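Local coordinates for protein insecticyanin A form (Manduca sexta, PDB 1Z24) that binds the blue chromophore biliverdin IX gamma and, mixed with lipoprotein-bound carotenes, gives hornworms their green camouflage coloration, at residues I3-Y8 and K126-H131; A31-E36 and I130-L135; Y69-L74 and S182-D187. One frame throughout, in Å; residues are numbered along the deposited sequence.

Interaction 1: I3-Y8 and K126-H131; sequences IFYPGY and KAHSIH. With BLV (biliverdin IX gamma chromophore), chain B.
An antiparallel ladder joins Y5 to H128 where the N-terminal strand 3-6 is laid against the start of strand 127-136, extending the calyx sheet of a lipocalin. Y5 and H128 form a hydrogen-bonded pair: the amide N of Y5 lies 2.7 Å from H128 O, and H128 N returns the bond to Y5 O at 2.8 Å. F4 with S129 and P6 with A127 are the non-hydrogen-bonded pairs beside it. Past the end of strand 3-6, G7 N donates to K126 O at 2.9 Å, continuing the connection into the turn.

H128 adds a side-chain grip to this backbone pairing. Its CG sits between the backbone N and the carbonyl carbon (chi1 52°), and ND1 donates to G7 O over 2.6 Å. The oxygen lies almost in the imidazole plane, whereas ND1 stands well above the carbonyl plane of G7. The other nitrogen, NE2, lies 3.7 Å from Y5 CB.

The two faces of the ladder differ. On one, S129 CB sits over the middle of the F4 ring in a CH-pi contact, 3.8 Å from its centroid; K125 and H122 also meet this ring, by cation-pi and edge-to-face contacts. On the face of Y5, H128 and I130, the tyrosine ring meets isoleucine at its edge, Y5 CD2 lying 3.7 Å from I130 CG1, and the two side chains cross at about a right angle.

H128 also packs on C9 and C119, whose disulfide ties the N-terminal segment to strand 113-122, while Y5 and P6 pack on P6 and Y5 of the second subunit. Hydrogen bonds, a buried histidine and a nearby disulfide thus fasten an added edge strand to the antiparallel lipocalin barrel.

Interaction 2: A31-E36 and I130-L135; sequences AKLPLE and IHAWIL. With BLV (biliverdin IX gamma chromophore), chain B.
L35 reaches across to H131 and W133, and its branches show how one aliphatic side chain can join a barrel wall to a bound pigment. CB comes first, 4.0 Å from H131 CD2. CG is anti to the backbone N (chi1 174°), and from it the two methyls part. CD1 lies over one face of the H131 imidazole, offset toward the rim, in a CH-pi contact 3.8 Å from the ring centroid. CD2 touches the edge of the indole, 3.6 Å from W133 CZ2, and is equally near the lactam oxygen OA of biliverdin.

W133 itself turns a face to the chromophore. The pigment methyl CMB stands over the centre of the indole, and W133 CZ2 comes to 3.4 Å from the methine bridge CHB. NE1 is hydrogen-bonded to E38, which would help to hold the indole in this rotation. H131 has its ND1 bonded to N118 and its NE2 to D2, while the carbonyl O of P34 lies at the imidazole edge.

Behind these side chains runs the antiparallel pairing of strands 25-32 and 127-136. I134 N donates to A31 O at 2.8 Å, K32 and W133 form the adjoining non-hydrogen-bonded pair, and L33 N donates to A132 O just past the strand end. L33 turns to the opposite side of the sheet from W133, where its CD1 packs 3.6 Å from I130 CG2, the two side chains lying side by side. K32 sends its amine away from strand 127-136, to a salt bridge with E29.

The chemistry is therefore largely apolar toward the pigment, with the polar ring atoms of tryptophan and histidine satisfied by side chains around them. Acceptors at both imidazole nitrogens, OD1 of N118 and the carboxylate of D2, with a propionate of biliverdin nearby, would be consistent with a protonated H131.

Interaction 3: Y69-L74 and S182-D187; sequences YMEGDL and SLTGPD. With BLV (biliverdin IX gamma chromophore), chain B.
M70 and L183 meet beside the chromophore, M70 CG packing 4.0 Å from L183 CD1. Each also touches biliverdin. M70 SD lies 3.4 Å from the ring carbon C1D, and its terminal CE reaches C4D of the same terminal lactam ring; the bend at chi3 (80°) is what swings CE there. L183 CD1 meets the pigment methyl CMD at 3.9 Å. A thioether and a leucine methyl thus form this part of the pocket lining.

The next shell holds the two backbones together. L183 N donates to Y69 O at 2.7 Å, approaching nearly along the C=O axis. One residue on, the loop switches from main chain to side chain: T184 OG1 accepts the amide N of E71 over 2.9 Å in an almost straight bond (170°). S182 OG closes back on T184 O, bracing the turn from within. On the other side of the strand from M70, the Y69 ring lies with one face against S182, whose CA is 3.8 Å from the ring centroid.

Y69 and S182 mark a parallel pairing of strand 66-76 with strand 179-182, unlike the antiparallel neighbours of the barrel. Strand 55-63 flanks 66-76, with Y58 meeting the Y69 ring; on strand 88-94, F92 packs against both M70 and T184.

In the fold
The three contacts sample one curled sheet around biliverdin at different depths. Interaction 2 is the core member, nearly all of its touching residues buried and its centre about 7 Å from the centre of the chain. Interactions 1 and 3 are partly exposed, with centres about 18 and 16 Å away. Interactions 1 and 2 share strand 127-136 and touch where I3 packs on P34. Both have antiparallel backbone bonding, to which interaction 1, near the second subunit, adds a histidine-to-carbonyl bond and interaction 2 aromatic and aliphatic packing on the pigment. Interaction 3 stands apart, its nearest atoms about 10 Å from interaction 2, its C-terminal loop held by one backbone bond and a threonine hydroxyl.

Interaction 1: I3-Y8 and K126-H131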
loop_
_atom_site.group_PDB
_atom_site.type_symbol
_atom_site.label_atom_id
_atom_site.label_comp_id
_atom_site.label_asym_id
_atom_site.label_seq_id
_atom_site.Cartn_x
_atom_site.Cartn_y
_atom_site.Cartn_z
ATOM N N ILE A 3 15.561 -3.457 1.723
ATOM C CA ILE A 3 14.278 -4.141 1.659
ATOM C C ILE A 3 13.395 -3.661 0.485
ATOM O O ILE A 3 13.074 -2.484 0.343
ATOM C CB ILE A 3 13.520 -4.103 2.996
ATOM C CG1 ILE A 3 14.323 -4.773 4.081
ATOM C CG2 ILE A 3 12.149 -4.779 2.913
ATOM C CD1 ILE A 3 14.250 -3.947 5.326
ATOM N N PHE A 4 12.987 -4.584 -0.375
ATOM C CA PHE A 4 12.135 -4.250 -1.507
ATOM C C PHE A 4 10.832 -4.983 -1.403
ATOM O O PHE A 4 10.728 -6.066 -0.857
ATOM C CB PHE A 4 12.830 -4.825 -2.774
ATOM C CG PHE A 4 13.791 -3.879 -3.422
ATOM C CD1 PHE A 4 15.108 -3.820 -2.968
ATOM C CD2 PHE A 4 13.349 -3.050 -4.456
ATOM C CE1 PHE A 4 15.997 -2.935 -3.577
ATOM C CE2 PHE A 4 14.218 -2.168 -5.068
ATOM C CZ PHE A 4 15.540 -2.140 -4.630
ATOM N N TYR A 5 9.832 -4.392 -1.927
ATOM C CA TYR A 5 8.531 -5.005 -1.933
ATOM C C TYR A 5 8.006 -4.747 -3.328
ATOM O O TYR A 5 8.423 -3.789 -3.979
ATOM C CB TYR A 5 7.627 -4.290 -1.012
ATOM C CG TYR A 5 8.033 -4.380 0.399
ATOM C CD1 TYR A 5 7.678 -5.510 1.137
ATOM C CD2 TYR A 5 8.741 -3.358 1.035
ATOM C CE1 TYR A 5 7.998 -5.629 2.498
ATOM C CE2 TYR A 5 9.041 -3.453 2.403
ATOM C CZ TYR A 5 8.651 -4.580 3.140
ATOM O OH TYR A 5 8.929 -4.731 4.472
ATOM N N PRO A 6 7.121 -5.569 -3.816
ATOM C CA PRO A 6 6.626 -5.372 -5.156
ATOM C C PRO A 6 5.708 -4.217 -5.382
ATOM O O PRO A 6 5.001 -3.800 -4.492
ATOM C CB PRO A 6 5.848 -6.613 -5.540
ATOM C CG PRO A 6 5.643 -7.398 -4.260
ATOM C CD PRO A 6 6.616 -6.816 -3.219
ATOM N N GLY A 7 5.715 -3.697 -6.597
ATOM C CA GLY A 7 4.816 -2.605 -6.919
ATOM C C GLY A 7 5.321 -1.229 -6.628
ATOM O O GLY A 7 6.471 -1.048 -6.248
ATOM N N TYR A 8 4.410 -0.271 -6.831
ATOM C CA TYR A 8 4.711 1.142 -6.615
ATOM C C TYR A 8 4.696 1.438 -5.141
ATOM O O TYR A 8 4.131 0.670 -4.386
ATOM C CB TYR A 8 3.561 2.020 -7.294
ATOM C CG TYR A 8 3.489 1.877 -8.800
ATOM C CD1 TYR A 8 4.446 2.443 -9.623
ATOM C CD2 TYR A 8 2.498 1.139 -9.427
ATOM C CE1 TYR A 8 4.406 2.337 -11.018
ATOM C CE2 TYR A 8 2.446 0.991 -10.806
ATOM C CZ TYR A 8 3.408 1.586 -11.619
ATOM O OH TYR A 8 3.373 1.430 -13.001
ATOM N N LYS A 126 9.966 -3.043 -11.053
ATOM C CA LYS A 126 8.576 -3.045 -10.674
ATOM C C LYS A 126 8.496 -3.336 -9.184
ATOM O O LYS A 126 7.681 -4.092 -8.725
ATOM C CB LYS A 126 7.628 -3.927 -11.448
ATOM C CG LYS A 126 7.751 -3.700 -12.962
ATOM C CD LYS A 126 6.433 -3.195 -13.534
ATOM C CE LYS A 126 6.282 -3.415 -15.036
ATOM N NZ LYS A 126 6.620 -2.220 -15.835
ATOM N N ALA A 127 9.368 -2.740 -8.409
ATOM C CA ALA A 127 9.357 -2.942 -6.971
ATOM C C ALA A 127 9.944 -1.700 -6.316
ATOM O O ALA A 127 10.591 -0.862 -6.973
ATOM C CB ALA A 127 10.162 -4.171 -6.607
ATOM N N HIS A 128 9.726 -1.556 -5.017
ATOM C CA HIS A 128 10.271 -0.394 -4.351
ATOM C C HIS A 128 10.984 -0.840 -3.117
ATOM O O HIS A 128 10.683 -1.892 -2.506
ATOM C CB HIS A 128 9.153 0.692 -3.942
ATOM C CG HIS A 128 8.055 0.032 -3.161
ATOM N ND1 HIS A 128 7.102 -0.788 -3.784
ATOM C CD2 HIS A 128 7.786 0.054 -1.834
ATOM C CE1 HIS A 128 6.306 -1.227 -2.817
ATOM N NE2 HIS A 128 6.670 -0.750 -1.631
ATOM N N SER A 129 11.952 -0.017 -2.753
ATOM C CA SER A 129 12.672 -0.304 -1.532
ATOM C C SER A 129 12.119 0.657 -0.464
ATOM O O SER A 129 11.660 1.757 -0.783
ATOM C CB SER A 129 14.185 -0.182 -1.567
ATOM O OG SER A 129 14.590 1.052 -2.158
ATOM N N ILE A 130 12.142 0.259 0.799
ATOM C CA ILE A 130 11.658 1.095 1.874
ATOM C C ILE A 130 12.773 1.403 2.873
ATOM O O ILE A 130 13.541 0.520 3.319
ATOM C CB ILE A 130 10.503 0.393 2.637
ATOM C CG1 ILE A 130 9.203 0.222 1.781
ATOM C CG2 ILE A 130 10.259 1.107 3.977
ATOM C CD1 ILE A 130 8.689 1.556 1.247
ATOM N N HIS A 131 12.871 2.657 3.246
ATOM C CA HIS A 131 13.863 3.026 4.232
ATOM C C HIS A 131 13.183 3.699 5.411
ATOM O O HIS A 131 12.215 4.428 5.220
ATOM C CB HIS A 131 15.001 3.893 3.735
ATOM C CG HIS A 131 15.578 3.257 2.535
ATOM N ND1 HIS A 131 15.286 3.686 1.245
ATOM C CD2 HIS A 131 16.412 2.192 2.440
ATOM C CE1 HIS A 131 15.981 2.846 0.406
ATOM N NE2 HIS A 131 16.666 1.950 1.095
HETATM N NA BLV B . 19.702 8.777 3.381
HETATM C C1A BLV B . 19.575 8.296 2.121
HETATM C C2A BLV B . 18.295 8.605 1.505
HETATM C C3A BLV B . 17.610 9.324 2.439
HETATM C C4A BLV B . 18.500 9.415 3.612
HETATM C CMA BLV B . 16.139 9.888 2.398
HETATM O OA BLV B . 20.462 7.680 1.570
HETATM C CAA BLV B . 17.842 8.164 0.173
HETATM C CBA BLV B . 17.478 6.725 0.394
HETATM C CGA BLV B . 17.180 6.082 -0.959
HETATM O O1A BLV B . 16.058 5.874 -1.332
HETATM O O2A BLV B . 18.091 5.811 -1.678
HETATM C CHB BLV B . 18.126 10.049 4.795
HETATM N NB BLV B . 20.131 9.839 6.178
HETATM C C1B BLV B . 18.778 10.044 6.017
HETATM C C2B BLV B . 18.140 10.296 7.285
HETATM C C3B BLV B . 19.112 10.232 8.196
HETATM C C4B BLV B . 20.364 9.928 7.494
HETATM C CMB BLV B . 16.664 10.586 7.512
HETATM C CAB BLV B . 18.951 10.415 9.675
HETATM C CBB BLV B . 19.688 9.530 10.422
HETATM C CHC BLV B . 21.607 9.838 8.134
HETATM N NC BLV B . 23.243 9.222 6.456
HETATM C C1C BLV B . 22.883 9.721 7.663
HETATM C C2C BLV B . 24.063 10.095 8.461
HETATM C C3C BLV B . 25.184 9.880 7.769
HETATM C C4C BLV B . 24.659 9.312 6.462
HETATM C CMC BLV B . 23.993 10.721 9.772
HETATM C CAC BLV B . 26.685 10.056 8.072
HETATM C CBC BLV B . 27.577 10.233 7.069
HETATM C CHD BLV B . 25.483 8.818 5.391
HETATM N ND BLV B . 24.053 9.466 3.483
HETATM C C1D BLV B . 25.235 8.895 4.035
HETATM C C2D BLV B . 26.144 8.448 2.935
HETATM C C3D BLV B . 25.523 8.741 1.742
HETATM C C4D BLV B . 24.265 9.365 2.113
HETATM C CMD BLV B . 27.478 7.776 3.058
HETATM O OD BLV B . 23.471 9.769 1.299
HETATM C CAD BLV B . 26.046 8.495 0.383
HETATM C CBD BLV B . 26.559 9.811 -0.168
HETATM C CGD BLV B . 26.931 9.688 -1.691
HETATM O O1D BLV B . 28.055 9.460 -2.009
HETATM O O2D BLV B . 26.088 9.793 -2.562
#

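Interaction 2: A31-E36 and I130-L135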
loop_
_atom_site.group_PDB
_atom_site.type_symbol
_atom_site.label_atom_id
_atom_site.label_comp_id
_atom_site.label_asym_id
_atom_site.label_seq_id
_atom_site.Cartn_x
_atom_site.Cartn_y
_atom_site.Cartn_z
ATOM N N ALA A 31 17.709 3.478 15.473
ATOM C CA ALA A 31 17.613 2.271 14.664
ATOM C C ALA A 31 17.195 2.650 13.284
ATOM O O ALA A 31 16.654 3.753 13.086
ATOM C CB ALA A 31 16.580 1.303 15.178
ATOM N N LYS A 32 17.422 1.752 12.326
ATOM C CA LYS A 32 17.000 2.056 10.950
ATOM C C LYS A 32 16.711 0.772 10.201
ATOM O O LYS A 32 17.086 -0.269 10.704
ATOM C CB LYS A 32 18.190 2.688 10.154
ATOM C CG LYS A 32 19.451 1.786 10.143
ATOM C CD LYS A 32 20.553 2.240 9.190
ATOM C CE LYS A 32 21.900 1.488 9.395
ATOM N NZ LYS A 32 22.497 1.911 10.657
ATOM N N LEU A 33 16.052 0.867 9.015
ATOM C CA LEU A 33 15.853 -0.291 8.192
ATOM C C LEU A 33 17.189 -0.326 7.391
ATOM O O LEU A 33 17.807 0.766 7.282
ATOM C CB LEU A 33 14.698 -0.142 7.204
ATOM C CG LEU A 33 13.295 -0.151 7.838
ATOM C CD1 LEU A 33 12.241 -0.198 6.742
ATOM C CD2 LEU A 33 13.060 -1.293 8.774
ATOM N N PRO A 34 17.660 -1.475 6.910
ATOM C CA PRO A 34 18.902 -1.487 6.177
ATOM C C PRO A 34 18.930 -0.497 5.009
ATOM O O PRO A 34 17.903 -0.303 4.348
ATOM C CB PRO A 34 18.934 -2.826 5.471
ATOM C CG PRO A 34 17.964 -3.714 6.147
ATOM C CD PRO A 34 17.077 -2.819 6.949
ATOM N N LEU A 35 20.056 0.212 4.915
ATOM C CA LEU A 35 20.317 1.250 3.899
ATOM C C LEU A 35 21.783 1.149 3.508
ATOM O O LEU A 35 22.644 1.434 4.357
ATOM C CB LEU A 35 19.883 2.645 4.389
ATOM C CG LEU A 35 20.260 3.803 3.432
ATOM C CD1 LEU A 35 19.723 3.535 2.001
ATOM C CD2 LEU A 35 19.741 5.145 3.979
ATOM N N GLU A 36 22.010 0.637 2.320
ATOM C CA GLU A 36 23.359 0.446 1.851
ATOM C C GLU A 36 24.448 1.477 2.181
ATOM O O GLU A 36 25.383 1.119 2.871
ATOM C CB GLU A 36 23.445 0.339 0.314
ATOM C CG GLU A 36 24.568 -0.572 -0.157
ATOM C CD GLU A 36 24.308 -1.982 0.270
ATOM O OE1 GLU A 36 23.196 -2.455 0.388
ATOM O OE2 GLU A 36 25.401 -2.639 0.529
ATOM N N ILE A 130 12.142 0.259 0.799
ATOM C CA ILE A 130 11.658 1.095 1.874
ATOM C C ILE A 130 12.773 1.403 2.873
ATOM O O ILE A 130 13.541 0.520 3.319
ATOM C CB ILE A 130 10.503 0.393 2.637
ATOM C CG1 ILE A 130 9.203 0.222 1.781
ATOM C CG2 ILE A 130 10.259 1.107 3.977
ATOM C CD1 ILE A 130 8.689 1.556 1.247
ATOM N N HIS A 131 12.871 2.657 3.246
ATOM C CA HIS A 131 13.863 3.026 4.232
ATOM C C HIS A 131 13.183 3.699 5.411
ATOM O O HIS A 131 12.215 4.428 5.220
ATOM C CB HIS A 131 15.001 3.893 3.735
ATOM C CG HIS A 131 15.578 3.257 2.535
ATOM N ND1 HIS A 131 15.286 3.686 1.245
ATOM C CD2 HIS A 131 16.412 2.192 2.440
ATOM C CE1 HIS A 131 15.981 2.846 0.406
ATOM N NE2 HIS A 131 16.666 1.950 1.095
ATOM N N ALA A 132 13.669 3.471 6.637
ATOM C CA ALA A 132 13.058 4.110 7.803
ATOM C C ALA A 132 14.065 4.299 8.905
ATOM O O ALA A 132 15.006 3.503 9.002
ATOM C CB ALA A 132 11.889 3.320 8.352
ATOM N N TRP A 133 13.854 5.347 9.737
ATOM C CA TRP A 133 14.771 5.646 10.835
ATOM C C TRP A 133 14.092 6.087 12.105
ATOM O O TRP A 133 13.197 6.946 12.087
ATOM C CB TRP A 133 15.589 6.900 10.496
ATOM C CG TRP A 133 16.441 6.807 9.302
ATOM C CD1 TRP A 133 17.804 6.599 9.284
ATOM C CD2 TRP A 133 15.984 6.950 7.911
ATOM N NE1 TRP A 133 18.222 6.605 7.934
ATOM C CE2 TRP A 133 17.148 6.796 7.073
ATOM C CE3 TRP A 133 14.710 7.153 7.334
ATOM C CZ2 TRP A 133 17.066 6.875 5.634
ATOM C CZ3 TRP A 133 14.585 7.217 5.958
ATOM C CH2 TRP A 133 15.753 7.098 5.108
ATOM N N ILE A 134 14.529 5.514 13.209
ATOM C CA ILE A 134 13.959 5.918 14.478
ATOM C C ILE A 134 14.950 6.912 15.038
ATOM O O ILE A 134 16.125 6.595 15.297
ATOM C CB ILE A 134 13.694 4.779 15.413
ATOM C CG1 ILE A 134 12.468 4.094 14.897
ATOM C CG2 ILE A 134 13.256 5.358 16.722
ATOM C CD1 ILE A 134 12.673 2.641 15.281
ATOM N N LEU A 135 14.517 8.145 15.175
ATOM C CA LEU A 135 15.434 9.154 15.645
ATOM C C LEU A 135 15.081 9.710 17.010
ATOM O O LEU A 135 13.911 9.919 17.330
ATOM C CB LEU A 135 15.418 10.397 14.700
ATOM C CG LEU A 135 15.590 10.020 13.239
ATOM C CD1 LEU A 135 15.434 11.309 12.480
ATOM C CD2 LEU A 135 17.008 9.530 13.095
HETATM N NA BLV B . 19.702 8.777 3.381
HETATM C C1A BLV B . 19.575 8.296 2.121
HETATM C C2A BLV B . 18.295 8.605 1.505
HETATM C C3A BLV B . 17.610 9.324 2.439
HETATM C C4A BLV B . 18.500 9.415 3.612
HETATM C CMA BLV B . 16.139 9.888 2.398
HETATM O OA BLV B . 20.462 7.680 1.570
HETATM C CAA BLV B . 17.842 8.164 0.173
HETATM C CBA BLV B . 17.478 6.725 0.394
HETATM C CGA BLV B . 17.180 6.082 -0.959
HETATM O O1A BLV B . 16.058 5.874 -1.332
HETATM O O2A BLV B . 18.091 5.811 -1.678
HETATM C CHB BLV B . 18.126 10.049 4.795
HETATM N NB BLV B . 20.131 9.839 6.178
HETATM C C1B BLV B . 18.778 10.044 6.017
HETATM C C2B BLV B . 18.140 10.296 7.285
HETATM C C3B BLV B . 19.112 10.232 8.196
HETATM C C4B BLV B . 20.364 9.928 7.494
HETATM C CMB BLV B . 16.664 10.586 7.512
HETATM C CAB BLV B . 18.951 10.415 9.675
HETATM C CBB BLV B . 19.688 9.530 10.422
HETATM C CHC BLV B . 21.607 9.838 8.134
HETATM N NC BLV B . 23.243 9.222 6.456
HETATM C C1C BLV B . 22.883 9.721 7.663
HETATM C C2C BLV B . 24.063 10.095 8.461
HETATM C C3C BLV B . 25.184 9.880 7.769
HETATM C C4C BLV B . 24.659 9.312 6.462
HETATM C CMC BLV B . 23.993 10.721 9.772
HETATM C CAC BLV B . 26.685 10.056 8.072
HETATM C CBC BLV B . 27.577 10.233 7.069
HETATM C CHD BLV B . 25.483 8.818 5.391
HETATM N ND BLV B . 24.053 9.466 3.483
HETATM C C1D BLV B . 25.235 8.895 4.035
HETATM C C2D BLV B . 26.144 8.448 2.935
HETATM C C3D BLV B . 25.523 8.741 1.742
HETATM C C4D BLV B . 24.265 9.365 2.113
HETATM C CMD BLV B . 27.478 7.776 3.058
HETATM O OD BLV B . 23.471 9.769 1.299
HETATM C CAD BLV B . 26.046 8.495 0.383
HETATM C CBD BLV B . 26.559 9.811 -0.168
HETATM C CGD BLV B . 26.931 9.688 -1.691
HETATM O O1D BLV B . 28.055 9.460 -2.009
HETATM O O2D BLV B . 26.088 9.793 -2.562
#

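Interaction 3: Y69-L74 and S182-D187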
loop_
_atom_site.group_PDB
_atom_site.type_symbol
_atom_site.label_atom_id
_atom_site.label_comp_id
_atom_site.label_asym_id
_atom_site.label_seq_id
_atom_site.Cartn_x
_atom_site.Cartn_y
_atom_site.Cartn_z
ATOM N N TYR A 69 31.867 12.476 7.611
ATOM C CA TYR A 69 30.767 13.387 7.669
ATOM C C TYR A 69 30.403 14.021 6.343
ATOM O O TYR A 69 31.144 13.925 5.360
ATOM C CB TYR A 69 31.040 14.408 8.750
ATOM C CG TYR A 69 32.219 15.221 8.400
ATOM C CD1 TYR A 69 31.976 16.473 7.831
ATOM C CD2 TYR A 69 33.528 14.767 8.642
ATOM C CE1 TYR A 69 33.053 17.301 7.501
ATOM C CE2 TYR A 69 34.622 15.582 8.323
ATOM C CZ TYR A 69 34.356 16.843 7.755
ATOM O OH TYR A 69 35.376 17.695 7.411
ATOM N N MET A 70 29.228 14.659 6.339
ATOM C CA MET A 70 28.702 15.323 5.156
ATOM C C MET A 70 28.058 16.608 5.574
ATOM O O MET A 70 27.335 16.645 6.576
ATOM C CB MET A 70 27.484 14.542 4.634
ATOM C CG MET A 70 27.770 13.137 4.218
ATOM S SD MET A 70 26.269 12.131 4.042
ATOM C CE MET A 70 25.618 12.582 2.456
ATOM N N GLU A 71 28.308 17.648 4.802
ATOM C CA GLU A 71 27.726 18.944 5.080
ATOM C C GLU A 71 26.827 19.351 3.934
ATOM O O GLU A 71 27.228 19.204 2.781
ATOM C CB GLU A 71 28.822 19.992 5.266
ATOM C CG GLU A 71 29.870 19.526 6.303
ATOM C CD GLU A 71 30.817 20.618 6.777
ATOM O OE1 GLU A 71 30.618 21.202 7.803
ATOM O OE2 GLU A 71 31.834 20.888 5.980
ATOM N N GLY A 72 25.603 19.832 4.214
ATOM C CA GLY A 72 24.751 20.211 3.108
ATOM C C GLY A 72 23.712 21.196 3.532
ATOM O O GLY A 72 23.741 21.677 4.647
ATOM N N ASP A 73 22.801 21.467 2.612
ATOM C CA ASP A 73 21.741 22.376 2.834
ATOM C C ASP A 73 20.479 21.617 3.095
ATOM O O ASP A 73 20.313 20.480 2.666
ATOM C CB ASP A 73 21.605 23.267 1.597
ATOM C CG ASP A 73 22.878 24.119 1.361
ATOM O OD1 ASP A 73 23.495 24.110 0.296
ATOM O OD2 ASP A 73 23.229 24.859 2.405
ATOM N N LEU A 74 19.603 22.281 3.797
ATOM C CA LEU A 74 18.337 21.682 4.127
ATOM C C LEU A 74 17.209 22.643 3.843
ATOM O O LEU A 74 17.304 23.823 4.159
ATOM C CB LEU A 74 18.368 21.273 5.638
ATOM C CG LEU A 74 17.215 20.320 5.997
ATOM C CD1 LEU A 74 17.416 19.642 7.334
ATOM C CD2 LEU A 74 15.922 21.062 6.122
ATOM N N SER A 182 35.707 14.215 5.357
ATOM C CA SER A 182 34.563 14.810 4.714
ATOM C C SER A 182 34.135 14.064 3.453
ATOM O O SER A 182 34.851 14.036 2.479
ATOM C CB SER A 182 34.955 16.174 4.180
ATOM O OG SER A 182 33.801 16.851 3.685
ATOM N N LEU A 183 32.964 13.475 3.451
ATOM C CA LEU A 183 32.522 12.779 2.272
ATOM C C LEU A 183 32.108 13.755 1.197
ATOM O O LEU A 183 32.198 13.453 0.030
ATOM C CB LEU A 183 31.310 11.866 2.578
ATOM C CG LEU A 183 31.653 10.780 3.597
ATOM C CD1 LEU A 183 30.404 10.191 4.082
ATOM C CD2 LEU A 183 32.427 9.668 2.936
ATOM N N THR A 184 31.602 14.914 1.602
ATOM C CA THR A 184 31.142 15.953 0.677
ATOM C C THR A 184 32.332 16.809 0.327
ATOM O O THR A 184 33.341 16.749 0.979
ATOM C CB THR A 184 29.971 16.816 1.253
ATOM O OG1 THR A 184 30.208 17.089 2.652
ATOM C CG2 THR A 184 28.647 16.010 1.253
ATOM N N GLY A 185 32.247 17.595 -0.699
ATOM C CA GLY A 185 33.363 18.404 -1.067
ATOM C C GLY A 185 33.527 18.550 -2.587
ATOM O O GLY A 185 33.002 17.799 -3.414
ATOM N N PRO A 186 34.296 19.560 -2.947
ATOM C CA PRO A 186 34.578 19.860 -4.324
ATOM C C PRO A 186 35.523 18.876 -4.965
ATOM O O PRO A 186 35.470 18.653 -6.163
ATOM C CB PRO A 186 35.301 21.198 -4.350
ATOM C CG PRO A 186 35.522 21.614 -2.923
ATOM C CD PRO A 186 34.870 20.590 -2.029
ATOM N N ASP A 187 36.386 18.292 -4.183
ATOM C CA ASP A 187 37.316 17.347 -4.739
ATOM C C ASP A 187 36.769 15.930 -4.426
ATOM O O ASP A 187 37.360 15.066 -3.800
ATOM C CB ASP A 187 38.655 17.683 -4.018
ATOM C CG ASP A 187 39.670 16.606 -4.238
ATOM O OD1 ASP A 187 40.443 16.259 -3.330
ATOM O OD2 ASP A 187 39.504 16.018 -5.472
HETATM N NA BLV B . 19.702 8.777 3.381
HETATM C C1A BLV B . 19.575 8.296 2.121
HETATM C C2A BLV B . 18.295 8.605 1.505
HETATM C C3A BLV B . 17.610 9.324 2.439
HETATM C C4A BLV B . 18.500 9.415 3.612
HETATM C CMA BLV B . 16.139 9.888 2.398
HETATM O OA BLV B . 20.462 7.680 1.570
HETATM C CAA BLV B . 17.842 8.164 0.173
HETATM C CBA BLV B . 17.478 6.725 0.394
HETATM C CGA BLV B . 17.180 6.082 -0.959
HETATM O O1A BLV B . 16.058 5.874 -1.332
HETATM O O2A BLV B . 18.091 5.811 -1.678
HETATM C CHB BLV B . 18.126 10.049 4.795
HETATM N NB BLV B . 20.131 9.839 6.178
HETATM C C1B BLV B . 18.778 10.044 6.017
HETATM C C2B BLV B . 18.140 10.296 7.285
HETATM C C3B BLV B . 19.112 10.232 8.196
HETATM C C4B BLV B . 20.364 9.928 7.494
HETATM C CMB BLV B . 16.664 10.586 7.512
HETATM C CAB BLV B . 18.951 10.415 9.675
HETATM C CBB BLV B . 19.688 9.530 10.422
HETATM C CHC BLV B . 21.607 9.838 8.134
HETATM N NC BLV B . 23.243 9.222 6.456
HETATM C C1C BLV B . 22.883 9.721 7.663
HETATM C C2C BLV B . 24.063 10.095 8.461
HETATM C C3C BLV B . 25.184 9.880 7.769
HETATM C C4C BLV B . 24.659 9.312 6.462
HETATM C CMC BLV B . 23.993 10.721 9.772
HETATM C CAC BLV B . 26.685 10.056 8.072
HETATM C CBC BLV B . 27.577 10.233 7.069
HETATM C CHD BLV B . 25.483 8.818 5.391
HETATM N ND BLV B . 24.053 9.466 3.483
HETATM C C1D BLV B . 25.235 8.895 4.035
HETATM C C2D BLV B . 26.144 8.448 2.935
HETATM C C3D BLV B . 25.523 8.741 1.742
HETATM C C4D BLV B . 24.265 9.365 2.113
HETATM C CMD BLV B . 27.478 7.776 3.058
HETATM O OD BLV B . 23.471 9.769 1.299
HETATM C CAD BLV B . 26.046 8.495 0.383
HETATM C CBD BLV B . 26.559 9.811 -0.168
HETATM C CGD BLV B . 26.931 9.688 -1.691
HETATM O O1D BLV B . 28.055 9.460 -2.009
HETATM O O2D BLV B . 26.088 9.793 -2.562
#